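Local coordinates for ABC transporter, periplasmic substrate-binding protein (Thermotoga maritima, PDB 2HPG), which probably captures a small solute in the periplasm and delivers it to a tripartite ATP-independent (TRAP) membrane transporter, at residues A[85-89]-A[90-94]. Sequence-based numbering, arbitrary orientation.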
ATOM      1  N   GLY A  85       4.653  -8.243  -7.646  1.00 22.47           N
ATOM      2  CA  GLY A  85       5.508  -7.354  -6.866  1.00 22.04           C
ATOM      3  C   GLY A  85       5.972  -6.085  -7.564  1.00 21.32           C
ATOM      4  O   GLY A  85       6.422  -5.144  -6.904  1.00 20.11           O
ATOM      5  N   VAL A  86       5.831  -6.038  -8.886  1.00 20.75           N
ATOM      6  CA  VAL A  86       6.121  -4.826  -9.643  1.00 20.69           C
ATOM      7  C   VAL A  86       5.287  -3.616  -9.150  1.00 20.60           C
ATOM      8  O   VAL A  86       5.721  -2.459  -9.280  1.00 20.36           O
ATOM      9  CB  VAL A  86       5.923  -5.050 -11.186  1.00 20.61           C
ATOM     10  CG1 VAL A  86       4.475  -5.093 -11.536  1.00 19.32           C
ATOM     11  CG2 VAL A  86       6.666  -3.952 -11.981  1.00 20.46           C
HETATM   12  N   MSE A  87       4.116  -3.883  -8.565  1.00 20.28           N
HETATM   13  CA  MSE A  87       3.217  -2.803  -8.130  1.00 20.68           C
HETATM   14  C   MSE A  87       3.611  -2.120  -6.802  1.00 20.19           C
HETATM   15  O   MSE A  87       2.923  -1.192  -6.369  1.00 19.32           O
HETATM   16  CB  MSE A  87       1.781  -3.305  -8.071  1.00 20.56           C
HETATM   17  CG  MSE A  87       1.358  -3.995  -9.362  1.00 20.76           C
HETATM   18 SE   MSE A  87      -0.513  -4.333  -9.547  0.80 24.96          SE
HETATM   19  CE  MSE A  87      -1.247  -2.777  -8.642  1.00 22.28           C
ATOM     20  N   ASN A  88       4.707  -2.555  -6.187  1.00 19.88           N
ATOM     21  CA  ASN A  88       5.247  -1.908  -4.969  1.00 20.82           C
ATOM     22  C   ASN A  88       6.599  -1.246  -5.226  1.00 20.82           C
ATOM     23  O   ASN A  88       7.285  -0.791  -4.293  1.00 21.26           O
ATOM     24  CB  ASN A  88       5.370  -2.923  -3.815  1.00 21.08           C
ATOM     25  CG  ASN A  88       4.884  -2.358  -2.476  1.00 22.56           C
ATOM     26  OD1 ASN A  88       5.417  -1.373  -1.978  1.00 25.83           O
ATOM     27  ND2 ASN A  88       3.850  -2.951  -1.929  1.00 21.14           N
ATOM     28  N   LEU A  89       6.985  -1.180  -6.493  1.00 20.32           N
ATOM     29  CA  LEU A  89       8.248  -0.580  -6.851  1.00 20.02           C
ATOM     30  C   LEU A  89       8.113   0.932  -7.086  1.00 19.53           C
ATOM     31  O   LEU A  89       7.027   1.448  -7.424  1.00 18.94           O
ATOM     32  CB  LEU A  89       8.871  -1.313  -8.059  1.00 20.26           C
ATOM     33  CG  LEU A  89       9.550  -2.638  -7.719  1.00 21.64           C
ATOM     34  CD1 LEU A  89      10.160  -3.232  -8.970  1.00 24.00           C
ATOM     35  CD2 LEU A  89      10.620  -2.459  -6.681  1.00 24.10           C
ATOM     36  N   ALA A  90       9.221   1.633  -6.861  1.00 19.51           N
ATOM     37  CA  ALA A  90       9.262   3.091  -6.962  1.00 19.65           C
ATOM     38  C   ALA A  90       8.726   3.546  -8.299  1.00 19.57           C
ATOM     39  O   ALA A  90       9.065   2.978  -9.318  1.00 19.71           O
ATOM     40  CB  ALA A  90      10.689   3.618  -6.752  1.00 19.38           C
ATOM     41  N   TYR A  91       7.861   4.556  -8.262  1.00 19.42           N
ATOM     42  CA  TYR A  91       7.255   5.198  -9.451  1.00 19.47           C
ATOM     43  C   TYR A  91       6.382   4.336 -10.350  1.00 19.67           C
ATOM     44  O   TYR A  91       5.959   4.824 -11.389  1.00 19.60           O
ATOM     45  CB  TYR A  91       8.302   5.957 -10.296  1.00 19.38           C
ATOM     46  CG  TYR A  91       8.885   7.100  -9.527  1.00 18.99           C
ATOM     47  CD1 TYR A  91      10.140   7.002  -8.956  1.00 18.57           C
ATOM     48  CD2 TYR A  91       8.147   8.260  -9.303  1.00 17.46           C
ATOM     49  CE1 TYR A  91      10.655   8.039  -8.202  1.00 19.15           C
ATOM     50  CE2 TYR A  91       8.675   9.312  -8.555  1.00 16.70           C
ATOM     51  CZ  TYR A  91       9.922   9.195  -8.023  1.00 18.07           C
ATOM     52  OH  TYR A  91      10.439  10.227  -7.257  1.00 18.24           O
ATOM     53  N   PHE A  92       6.064   3.103  -9.940  1.00 19.46           N
ATOM     54  CA  PHE A  92       5.152   2.248 -10.710  1.00 19.04           C
ATOM     55  C   PHE A  92       3.928   2.991 -11.273  1.00 19.56           C
ATOM     56  O   PHE A  92       3.642   2.908 -12.470  1.00 19.89           O
ATOM     57  CB  PHE A  92       4.696   1.000  -9.898  1.00 18.79           C
ATOM     58  CG  PHE A  92       3.596   0.212 -10.583  1.00 18.58           C
ATOM     59  CD1 PHE A  92       3.907  -0.702 -11.587  1.00 19.51           C
ATOM     60  CD2 PHE A  92       2.265   0.432 -10.269  1.00 18.08           C
ATOM     61  CE1 PHE A  92       2.896  -1.398 -12.259  1.00 17.28           C
ATOM     62  CE2 PHE A  92       1.245  -0.235 -10.940  1.00 19.29           C
ATOM     63  CZ  PHE A  92       1.562  -1.174 -11.928  1.00 17.92           C
ATOM     64  N   ILE A  93       3.162   3.691 -10.443  1.00 19.80           N
ATOM     65  CA  ILE A  93       1.917   4.285 -10.958  1.00 19.15           C
ATOM     66  C   ILE A  93       2.245   5.395 -11.978  1.00 19.96           C
ATOM     67  O   ILE A  93       1.434   5.693 -12.869  1.00 19.56           O
ATOM     68  CB  ILE A  93       0.963   4.805  -9.837  1.00 19.20           C
ATOM     69  CG1 ILE A  93      -0.498   4.696 -10.278  1.00 17.18           C
ATOM     70  CG2 ILE A  93       1.266   6.237  -9.466  1.00 17.96           C
ATOM     71  CD1 ILE A  93      -1.056   3.270 -10.218  1.00 13.93           C
ATOM     72  N   ASP A  94       3.434   5.984 -11.863  1.00 20.71           N
ATOM     73  CA  ASP A  94       3.847   7.041 -12.805  1.00 21.06           C
ATOM     74  C   ASP A  94       4.265   6.452 -14.136  1.00 21.48           C
ATOM     75  O   ASP A  94       3.916   6.979 -15.182  1.00 22.44           O
ATOM     76  CB  ASP A  94       4.977   7.898 -12.244  1.00 21.24           C
ATOM     77  CG  ASP A  94       4.473   8.972 -11.313  1.00 22.17           C
ATOM     78  OD1 ASP A  94       4.316  10.124 -11.765  1.00 23.55           O
ATOM     79  OD2 ASP A  94       4.193   8.656 -10.146  1.00 23.65           O
TER
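One face of the Phe92 ring lies over CA of Met87, a selenomethionine, 4.0 Å from CA to the ring centroid and 12° off the normal, a CH-pi contact. Met87 CG follows over the same face, 3.8 Å from Phe92 CZ, while SE stands farther out and meets the ring obliquely in a Met-aromatic contact. The Val86 side chain crosses Phe92 at about a right angle, CG1 4.1 Å from CE1, and Val86 O comes obliquely to within 3.4 Å of Phe92 CD1. Phe92 CG is anti to its own N (chi1 171°), which swings the ring back over the preceding 3-10 turn. A type II beta turn from Leu89 to Phe92 brings Phe92 back to Val86 and Met87: Phe92 N donates to Leu89 O over 3.2 Å, nearly straight at 163° but from above the carbonyl plane. Tyr91, N-cap of helix 92-95, bonds through its hydroxyl to Thr222 O. Ile111 of helix 101-112 and Tyr302 of helix 291-305 also touch Phe92. Replacing Phe92 by alanine would probably leave Met87 CA and CG without their aromatic partner and open a gap beside Val86. One backbone hydrogen bond thus closes the turn, and the buried ring contact is mainly dispersive.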